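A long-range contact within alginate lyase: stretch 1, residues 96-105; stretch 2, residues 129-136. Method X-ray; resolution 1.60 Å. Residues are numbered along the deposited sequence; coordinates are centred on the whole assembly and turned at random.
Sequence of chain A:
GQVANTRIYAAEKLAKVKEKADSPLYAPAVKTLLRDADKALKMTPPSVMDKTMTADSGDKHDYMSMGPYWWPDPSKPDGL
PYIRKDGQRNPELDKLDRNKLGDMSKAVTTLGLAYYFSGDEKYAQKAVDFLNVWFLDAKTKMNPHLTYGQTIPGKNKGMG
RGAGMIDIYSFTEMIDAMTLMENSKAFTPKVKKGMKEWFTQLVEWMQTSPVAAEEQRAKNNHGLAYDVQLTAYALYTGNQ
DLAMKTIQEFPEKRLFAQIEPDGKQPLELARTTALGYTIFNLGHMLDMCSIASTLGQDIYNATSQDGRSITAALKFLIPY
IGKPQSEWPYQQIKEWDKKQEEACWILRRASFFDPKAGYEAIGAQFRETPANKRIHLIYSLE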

# COMPACT_ATOMS: atom_id res chain seq x y z
N LEU A 96 -6.19 -15.64 -10.59
CA LEU A 96 -4.99 -15.05 -11.19
C LEU A 96 -3.97 -14.73 -10.08
O LEU A 96 -3.93 -15.45 -9.09
N ASP A 97 -3.10 -13.74 -10.27
CA ASP A 97 -1.94 -13.55 -9.39
C ASP A 97 -2.13 -12.65 -8.17
O ASP A 97 -1.26 -12.62 -7.29
N ARG A 98 -3.20 -11.87 -8.13
CA ARG A 98 -3.34 -10.76 -7.15
C ARG A 98 -3.28 -11.24 -5.70
O ARG A 98 -2.57 -10.64 -4.87
N ASN A 99 -4.02 -12.30 -5.39
CA ASN A 99 -4.05 -12.80 -4.00
C ASN A 99 -2.78 -13.51 -3.59
O ASN A 99 -2.37 -13.42 -2.45
N LYS A 100 -2.11 -14.17 -4.53
CA LYS A 100 -0.81 -14.75 -4.24
C LYS A 100 0.22 -13.65 -3.96
O LYS A 100 1.00 -13.75 -3.00
N LEU A 101 0.21 -12.59 -4.77
CA LEU A 101 1.10 -11.47 -4.53
C LEU A 101 0.82 -10.88 -3.13
O LEU A 101 1.77 -10.54 -2.40
N GLY A 102 -0.47 -10.67 -2.82
CA GLY A 102 -0.86 -10.16 -1.52
C GLY A 102 -0.35 -11.03 -0.38
O GLY A 102 0.14 -10.53 0.63
N ASP A 103 -0.53 -12.34 -0.52
CA ASP A 103 -0.12 -13.28 0.54
C ASP A 103 1.39 -13.18 0.75
O ASP A 103 1.87 -13.20 1.89
N MSE A 104 2.13 -13.12 -0.36
CA MSE A 104 3.60 -13.02 -0.33
C MSE A 104 4.04 -11.73 0.34
O MSE A 104 4.85 -11.73 1.27
N SER A 105 3.49 -10.62 -0.12
CA SER A 105 3.86 -9.31 0.41
C SER A 105 3.57 -9.19 1.91
O SER A 105 4.38 -8.69 2.71
N ASP A 129 13.02 -16.92 1.65
CA ASP A 129 12.45 -18.02 0.84
C ASP A 129 11.28 -17.48 0.01
O ASP A 129 11.27 -17.66 -1.20
N PHE A 130 10.35 -16.75 0.64
CA PHE A 130 9.28 -16.09 -0.13
C PHE A 130 9.85 -15.20 -1.23
O PHE A 130 9.36 -15.21 -2.33
N LEU A 131 10.83 -14.37 -0.90
CA LEU A 131 11.39 -13.43 -1.88
C LEU A 131 12.11 -14.15 -3.04
O LEU A 131 12.02 -13.71 -4.19
N ASN A 132 12.87 -15.20 -2.72
CA ASN A 132 13.52 -16.02 -3.76
C ASN A 132 12.49 -16.57 -4.72
O ASN A 132 12.61 -16.44 -5.96
N VAL A 133 11.46 -17.18 -4.16
CA VAL A 133 10.44 -17.84 -4.98
C VAL A 133 9.71 -16.80 -5.83
O VAL A 133 9.49 -17.00 -7.03
N TRP A 134 9.36 -15.68 -5.24
CA TRP A 134 8.56 -14.68 -5.96
C TRP A 134 9.32 -13.86 -6.99
O TRP A 134 8.79 -13.58 -8.07
N PHE A 135 10.53 -13.44 -6.64
CA PHE A 135 11.32 -12.48 -7.39
C PHE A 135 12.59 -12.97 -8.11
O PHE A 135 12.98 -12.34 -9.10
N LEU A 136 13.30 -13.96 -7.55
CA LEU A 136 14.70 -14.23 -7.95
C LEU A 136 14.92 -15.57 -8.62
O LEU A 136 15.81 -15.67 -9.48

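The helical parts of the two stretches pack at a closest axial approach of 10.7 Å. Their directions differ by 146°, so they run roughly antiparallel. The contact is mainly apolar, and no hydrogen bond crosses it.

Phe 130 points toward stretch 1 with chi1 in the m well. Its CD1 lies 4.2 Å from CG of Met 104. The CA atoms of Phe 130 and Met 104 are 6.5 Å apart. Leu 131 starts out sideways, but its m, t rotamer brings its end nearer. Its CD2 lies 4.5 Å from SE of Met 104, at the margin of contact. Asn 132 and Val 133 do not take part.

Trp 134 is the main residue of this helix in the contact. It points toward stretch 1 with chi1 t, which carries the indole across to the other helix. CE of Met 104, a selenomethionine, sits over one face of the ring. CE of Met 104 is 3.6 Å from the centroid of the five-membered ring of Trp 134 and 10° off the normal, a CH-pi contact. SE of Met 104 is more oblique, 4.7 Å from that same Trp 134 centroid. The six-membered ring of the indole reaches residues 97 to 101. CZ2 of Trp 134 is 3.6 Å from CB of Leu 101, and CZ3 of Trp 134 is 3.9 Å from CB of Lys 100. The end of Lys 100 leads away, and its NZ is hydrogen-bonded elsewhere in the structure. O of Asp 97 lies near the ring plane, 4.2 Å from CH2 of Trp 134. That oxygen already accepts the backbone hydrogen bond from Leu 101 N.

Phe 135, chi1 m, leaves sideways, but its end comes nearer. Its CE2 is 3.8 Å from CE of Met 104. Met 104 therefore touches four side chains, using a t, m, m rotamer.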

# COMPACT_ATOMS: atom_id res chain seq x y z
CB LEU A 96 -5.40 -13.86 -12.04
CG LEU A 96 -6.40 -14.18 -13.15
CD1 LEU A 96 -6.69 -12.94 -14.01
CD2 LEU A 96 -5.87 -15.35 -14.01
CB ASP A 97 -0.76 -12.99 -10.22
CG ASP A 97 -0.22 -13.98 -11.23
OD1 ASP A 97 -0.31 -15.20 -10.96
OD2 ASP A 97 0.30 -13.51 -12.28
CB ARG A 98 -4.66 -10.00 -7.33
CG ARG A 98 -4.91 -8.95 -6.30
CD ARG A 98 -3.88 -7.86 -6.39
NE ARG A 98 -4.07 -6.80 -5.39
CZ ARG A 98 -3.54 -6.81 -4.17
NH1 ARG A 98 -2.82 -7.81 -3.75
NH2 ARG A 98 -3.74 -5.76 -3.36
CB ASN A 99 -5.31 -13.64 -3.74
CG ASN A 99 -6.60 -12.78 -3.73
OD1 ASN A 99 -6.54 -11.56 -3.56
ND2 ASN A 99 -7.77 -13.43 -3.92
CB LYS A 100 -0.31 -15.65 -5.39
CG LYS A 100 -1.13 -16.91 -5.76
CD LYS A 100 -1.50 -17.76 -4.62
CE LYS A 100 -1.97 -19.19 -5.10
NZ LYS A 100 -0.85 -20.24 -5.04
CB LEU A 101 0.95 -10.42 -5.65
CG LEU A 101 1.95 -9.24 -5.54
CD1 LEU A 101 2.43 -8.76 -6.91
CD2 LEU A 101 1.28 -8.12 -4.74
CB ASP A 103 -0.43 -14.73 0.17
CG ASP A 103 -1.91 -15.07 0.31
OD1 ASP A 103 -2.67 -14.32 0.94
OD2 ASP A 103 -2.26 -16.11 -0.27
CB MSE A 104 4.16 -13.14 -1.76
CG MSE A 104 5.72 -13.08 -1.90
SE MSE A 104 6.45 -11.31 -1.74
CE MSE A 104 5.53 -10.46 -3.21
CB SER A 105 3.11 -8.24 -0.39
OG SER A 105 3.36 -6.96 0.14
CB ASP A 129 12.05 -19.16 1.77
CG ASP A 129 11.60 -20.42 1.07
OD1 ASP A 129 11.84 -20.63 -0.13
OD2 ASP A 129 11.06 -21.25 1.84
CB PHE A 130 8.42 -15.20 0.76
CG PHE A 130 7.33 -15.92 1.53
CD1 PHE A 130 6.10 -16.16 0.90
CD2 PHE A 130 7.47 -16.27 2.89
CE1 PHE A 130 5.08 -16.78 1.58
CE2 PHE A 130 6.44 -16.91 3.57
CZ PHE A 130 5.25 -17.18 2.91
CB LEU A 131 12.36 -12.51 -1.19
CG LEU A 131 11.77 -11.48 -0.25
CD1 LEU A 131 12.89 -10.74 0.56
CD2 LEU A 131 10.78 -10.47 -0.94
CB ASN A 132 14.31 -17.21 -3.15
CG ASN A 132 15.63 -16.81 -2.54
OD1 ASN A 132 16.23 -15.84 -2.97
ND2 ASN A 132 16.11 -17.59 -1.59
CB VAL A 133 9.48 -18.66 -4.13
CG1 VAL A 133 8.31 -19.16 -5.00
CG2 VAL A 133 10.25 -19.84 -3.47
CB TRP A 134 7.83 -13.72 -4.99
CG TRP A 134 6.82 -12.88 -5.71
CD1 TRP A 134 7.03 -11.69 -6.32
CD2 TRP A 134 5.47 -13.26 -6.00
NE1 TRP A 134 5.86 -11.26 -6.94
CE2 TRP A 134 4.91 -12.23 -6.78
CE3 TRP A 134 4.68 -14.36 -5.65
CZ2 TRP A 134 3.59 -12.26 -7.23
CZ3 TRP A 134 3.36 -14.39 -6.07
CH2 TRP A 134 2.84 -13.36 -6.89
CB PHE A 135 11.78 -11.34 -6.48
CG PHE A 135 10.67 -10.47 -5.96
CD1 PHE A 135 10.11 -9.45 -6.75
CD2 PHE A 135 10.17 -10.65 -4.67
CE1 PHE A 135 9.09 -8.66 -6.28
CE2 PHE A 135 9.11 -9.86 -4.21
CZ PHE A 135 8.60 -8.84 -5.01
CB LEU A 136 15.65 -14.10 -6.76
CG LEU A 136 15.51 -12.78 -5.97
CD1 LEU A 136 16.47 -12.79 -4.74
CD2 LEU A 136 15.78 -11.58 -6.88